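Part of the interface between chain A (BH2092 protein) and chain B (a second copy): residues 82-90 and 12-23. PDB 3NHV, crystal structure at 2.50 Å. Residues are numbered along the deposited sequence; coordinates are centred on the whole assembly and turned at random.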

# COMPACT_ATOMS: atom_id res chain seq x y z
N PRO A 82 -4.01 5.12 1.36
CA PRO A 82 -3.09 4.03 1.70
C PRO A 82 -2.73 3.97 3.17
O PRO A 82 -2.50 2.89 3.72
CB PRO A 82 -1.86 4.33 0.84
CG PRO A 82 -2.43 5.04 -0.34
CD PRO A 82 -3.45 5.96 0.29
N ALA A 83 -2.67 5.14 3.81
CA ALA A 83 -2.31 5.21 5.22
C ALA A 83 -3.46 4.97 6.20
O ALA A 83 -3.27 5.06 7.41
CB ALA A 83 -1.66 6.55 5.51
N CYS A 84 -4.64 4.66 5.67
CA CYS A 84 -5.81 4.41 6.51
C CYS A 84 -6.18 2.93 6.44
O CYS A 84 -5.94 2.28 5.43
CB CYS A 84 -7.01 5.28 6.06
SG CYS A 84 -8.58 4.83 6.90
N ASN A 85 -6.75 2.41 7.52
CA ASN A 85 -7.15 1.01 7.59
C ASN A 85 -8.67 0.90 7.67
O ASN A 85 -9.23 -0.19 7.76
CB ASN A 85 -6.54 0.36 8.83
CG ASN A 85 -5.76 -0.88 8.50
OD1 ASN A 85 -5.26 -1.58 9.40
ND2 ASN A 85 -5.63 -1.17 7.20
N GLY A 86 -9.32 2.06 7.66
CA GLY A 86 -10.76 2.12 7.74
C GLY A 86 -11.48 1.22 6.76
O GLY A 86 -12.39 0.49 7.15
N ALA A 87 -11.08 1.27 5.49
CA ALA A 87 -11.73 0.45 4.47
C ALA A 87 -11.67 -1.03 4.83
O ALA A 87 -12.65 -1.76 4.66
CB ALA A 87 -11.09 0.69 3.11
N THR A 88 -10.53 -1.47 5.34
CA THR A 88 -10.34 -2.86 5.73
C THR A 88 -11.23 -3.24 6.91
O THR A 88 -11.80 -4.34 6.94
CB THR A 88 -8.88 -3.14 6.11
OG1 THR A 88 -8.01 -2.64 5.09
CG2 THR A 88 -8.67 -4.65 6.26
N LYS A 89 -11.35 -2.35 7.90
CA LYS A 89 -12.19 -2.66 9.06
C LYS A 89 -13.65 -2.74 8.63
O LYS A 89 -14.42 -3.57 9.12
CB LYS A 89 -12.03 -1.59 10.14
CG LYS A 89 -10.67 -1.54 10.79
CD LYS A 89 -10.59 -0.38 11.79
CE LYS A 89 -9.16 -0.19 12.30
NZ LYS A 89 -8.99 1.11 13.00
N ALA A 90 -14.03 -1.88 7.69
CA ALA A 90 -15.39 -1.88 7.19
C ALA A 90 -15.70 -3.19 6.45
O ALA A 90 -16.74 -3.80 6.67
CB ALA A 90 -15.60 -0.70 6.26
N LYS B 12 -7.60 -11.17 9.60
CA LYS B 12 -6.19 -11.55 9.67
C LYS B 12 -5.27 -10.46 9.14
O LYS B 12 -4.17 -10.24 9.66
CB LYS B 12 -5.91 -12.84 8.88
CG LYS B 12 -6.00 -14.11 9.72
CD LYS B 12 -5.33 -15.29 9.03
CE LYS B 12 -3.82 -15.08 8.84
NZ LYS B 12 -3.05 -14.96 10.12
N LYS B 13 -5.71 -9.78 8.09
CA LYS B 13 -4.91 -8.71 7.52
C LYS B 13 -4.65 -7.64 8.59
O LYS B 13 -3.52 -7.18 8.77
CB LYS B 13 -5.63 -8.12 6.30
CG LYS B 13 -4.87 -7.04 5.53
CD LYS B 13 -5.58 -6.74 4.21
CE LYS B 13 -4.92 -5.59 3.46
NZ LYS B 13 -4.99 -4.32 4.23
N LEU B 14 -5.70 -7.27 9.32
CA LEU B 14 -5.59 -6.26 10.38
C LEU B 14 -4.71 -6.71 11.55
O LEU B 14 -4.05 -5.89 12.19
CB LEU B 14 -6.99 -5.91 10.91
CG LEU B 14 -7.96 -5.24 9.94
CD1 LEU B 14 -9.36 -5.39 10.47
CD2 LEU B 14 -7.59 -3.76 9.74
N SER B 15 -4.70 -8.02 11.83
CA SER B 15 -3.92 -8.58 12.92
C SER B 15 -2.40 -8.43 12.71
O SER B 15 -1.63 -8.68 13.63
CB SER B 15 -4.26 -10.06 13.12
OG SER B 15 -3.72 -10.88 12.10
N TYR B 16 -1.98 -8.04 11.51
CA TYR B 16 -0.56 -7.88 11.23
C TYR B 16 -0.18 -6.43 10.96
O TYR B 16 0.95 -6.14 10.56
CB TYR B 16 -0.13 -8.74 10.03
CG TYR B 16 -0.23 -10.23 10.27
CD1 TYR B 16 0.52 -10.84 11.29
CD2 TYR B 16 -1.08 -11.03 9.51
CE1 TYR B 16 0.42 -12.20 11.54
CE2 TYR B 16 -1.19 -12.40 9.75
CZ TYR B 16 -0.44 -12.98 10.77
OH TYR B 16 -0.55 -14.33 11.04
N GLU B 17 -1.11 -5.51 11.19
CA GLU B 17 -0.80 -4.11 10.91
C GLU B 17 -1.59 -3.10 11.74
O GLU B 17 -2.47 -3.45 12.52
CB GLU B 17 -1.00 -3.82 9.42
CG GLU B 17 -2.39 -4.17 8.89
CD GLU B 17 -2.53 -3.99 7.37
OE1 GLU B 17 -1.70 -4.56 6.61
OE2 GLU B 17 -3.48 -3.30 6.94
N THR B 18 -1.24 -1.84 11.56
CA THR B 18 -1.90 -0.75 12.25
C THR B 18 -1.67 0.48 11.39
O THR B 18 -0.68 0.56 10.66
CB THR B 18 -1.31 -0.53 13.65
OG1 THR B 18 -1.89 0.64 14.23
CG2 THR B 18 0.20 -0.37 13.58
N ASP B 19 -2.59 1.44 11.48
CA ASP B 19 -2.46 2.64 10.68
C ASP B 19 -2.15 3.88 11.49
O ASP B 19 -2.18 3.85 12.72
CB ASP B 19 -3.72 2.84 9.82
CG ASP B 19 -4.97 3.20 10.64
OD1 ASP B 19 -4.87 3.36 11.88
OD2 ASP B 19 -6.05 3.32 10.02
N ILE B 20 -1.84 4.97 10.79
CA ILE B 20 -1.51 6.23 11.42
C ILE B 20 -2.53 6.63 12.48
O ILE B 20 -2.17 6.97 13.61
CB ILE B 20 -1.42 7.34 10.36
CG1 ILE B 20 -0.39 6.94 9.30
CG2 ILE B 20 -1.00 8.65 11.00
CD1 ILE B 20 1.00 6.71 9.85
N ALA B 21 -3.80 6.57 12.13
CA ALA B 21 -4.87 6.92 13.05
C ALA B 21 -4.76 6.14 14.35
O ALA B 21 -4.72 6.72 15.43
CB ALA B 21 -6.23 6.65 12.40
N ASP B 22 -4.72 4.82 14.25
CA ASP B 22 -4.63 4.00 15.44
C ASP B 22 -3.40 4.28 16.30
O ASP B 22 -3.48 4.26 17.52
CB ASP B 22 -4.68 2.52 15.08
CG ASP B 22 -5.99 2.12 14.42
OD1 ASP B 22 -7.06 2.49 14.96
OD2 ASP B 22 -5.96 1.45 13.37
N LEU B 23 -2.26 4.53 15.65
CA LEU B 23 -1.03 4.80 16.37
C LEU B 23 -1.14 6.14 17.09
O LEU B 23 -0.71 6.27 18.23
CB LEU B 23 0.16 4.84 15.40
CG LEU B 23 1.54 4.39 15.89
CD1 LEU B 23 2.61 5.09 15.07
CD2 LEU B 23 1.74 4.70 17.35
O HOH W 1 -4.62 6.52 9.19

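This is a contact of mixed character, in which a loop and the first turn of a helix in chain A meet acidic side chains of chain B and pack against Leu B14. The two stretches together bury 511 Å².

Asn A85 touches more residues of the other stretch than any other residue here. It sits just before the helix that starts at Gly A86, and its CB points toward chain B. Its backbone N donates a hydrogen bond to OD2 of Asp B19, at 2.8 Å. The N-H...acceptor angle is 136°, so the bond is short but clearly bent. The side chain makes a second bond: Asn A85 ND2 donates to Glu B17 OE2 at 3.0 Å, with a straighter angle of 155°. One residue thus reaches two acidic side chains, one through its main chain and one through its amide. The amide oxygen takes no part in this bond. Asn A85 OD1 and Glu B17 OE2 are 3.5 Å apart, and both are acceptors. Asn A85 OD1 lies instead 3.2 Å from Leu B14 CD2. The chi1 of Asn A85, -126°, falls between the usual wells.

Asp B19 works in both directions. While its OD2 accepts from chain A, its OD1 accepts from Asp B22 N at 2.8 Å, with an angle of 170°. This second bond caps the start of the helix of chain B. The chi1 of Asp B19 is p. The same carboxylate therefore caps its own helix and holds the neighbouring chain.

Glu B17 is also shared. Lys B13 NZ forms a salt bridge with Glu B17 OE2 at 3.3 Å, and the hydrogen bond within it is weak. OE2 thus receives Asn A85 ND2 from across the interface and Lys B13 NZ from its own chain. Leu B14 to Glu B17 form a type I beta turn, which leads from the helix into the strand. The turn carries the backbone bond from Glu B17 N to Leu B14 O, 3.1 Å.

A salt bridge links Lys A89 and Asp B22. The lysine CB points sideways, but its chain is extended, with chi2 to chi4 all t, and its end comes nearer to chain B. Lys A89 NZ is 3.1 Å from Asp B22 OD2 and also 3.1 Å from Asp B22 OD1, so it donates to both carboxylate oxygens.

Leu B14 supplies the apolar part. Its CD2 is 3.8 Å from Thr A88 CG2 and 3.9 Å from Lys A89 CG. The methyl thus packs against carbon atoms of two successive residues in the chain A helix. A smaller apolar contact involves Ala A83, whose CB is 4.0 Å from Ile B20 CG1.

Water 1 bridges the chains near Ala A83. It donates to Ala A83 O at 2.7 Å and accepts from Ala B21 N at 3.1 Å. It thereby joins the chain A loop to the first turn of the chain B helix.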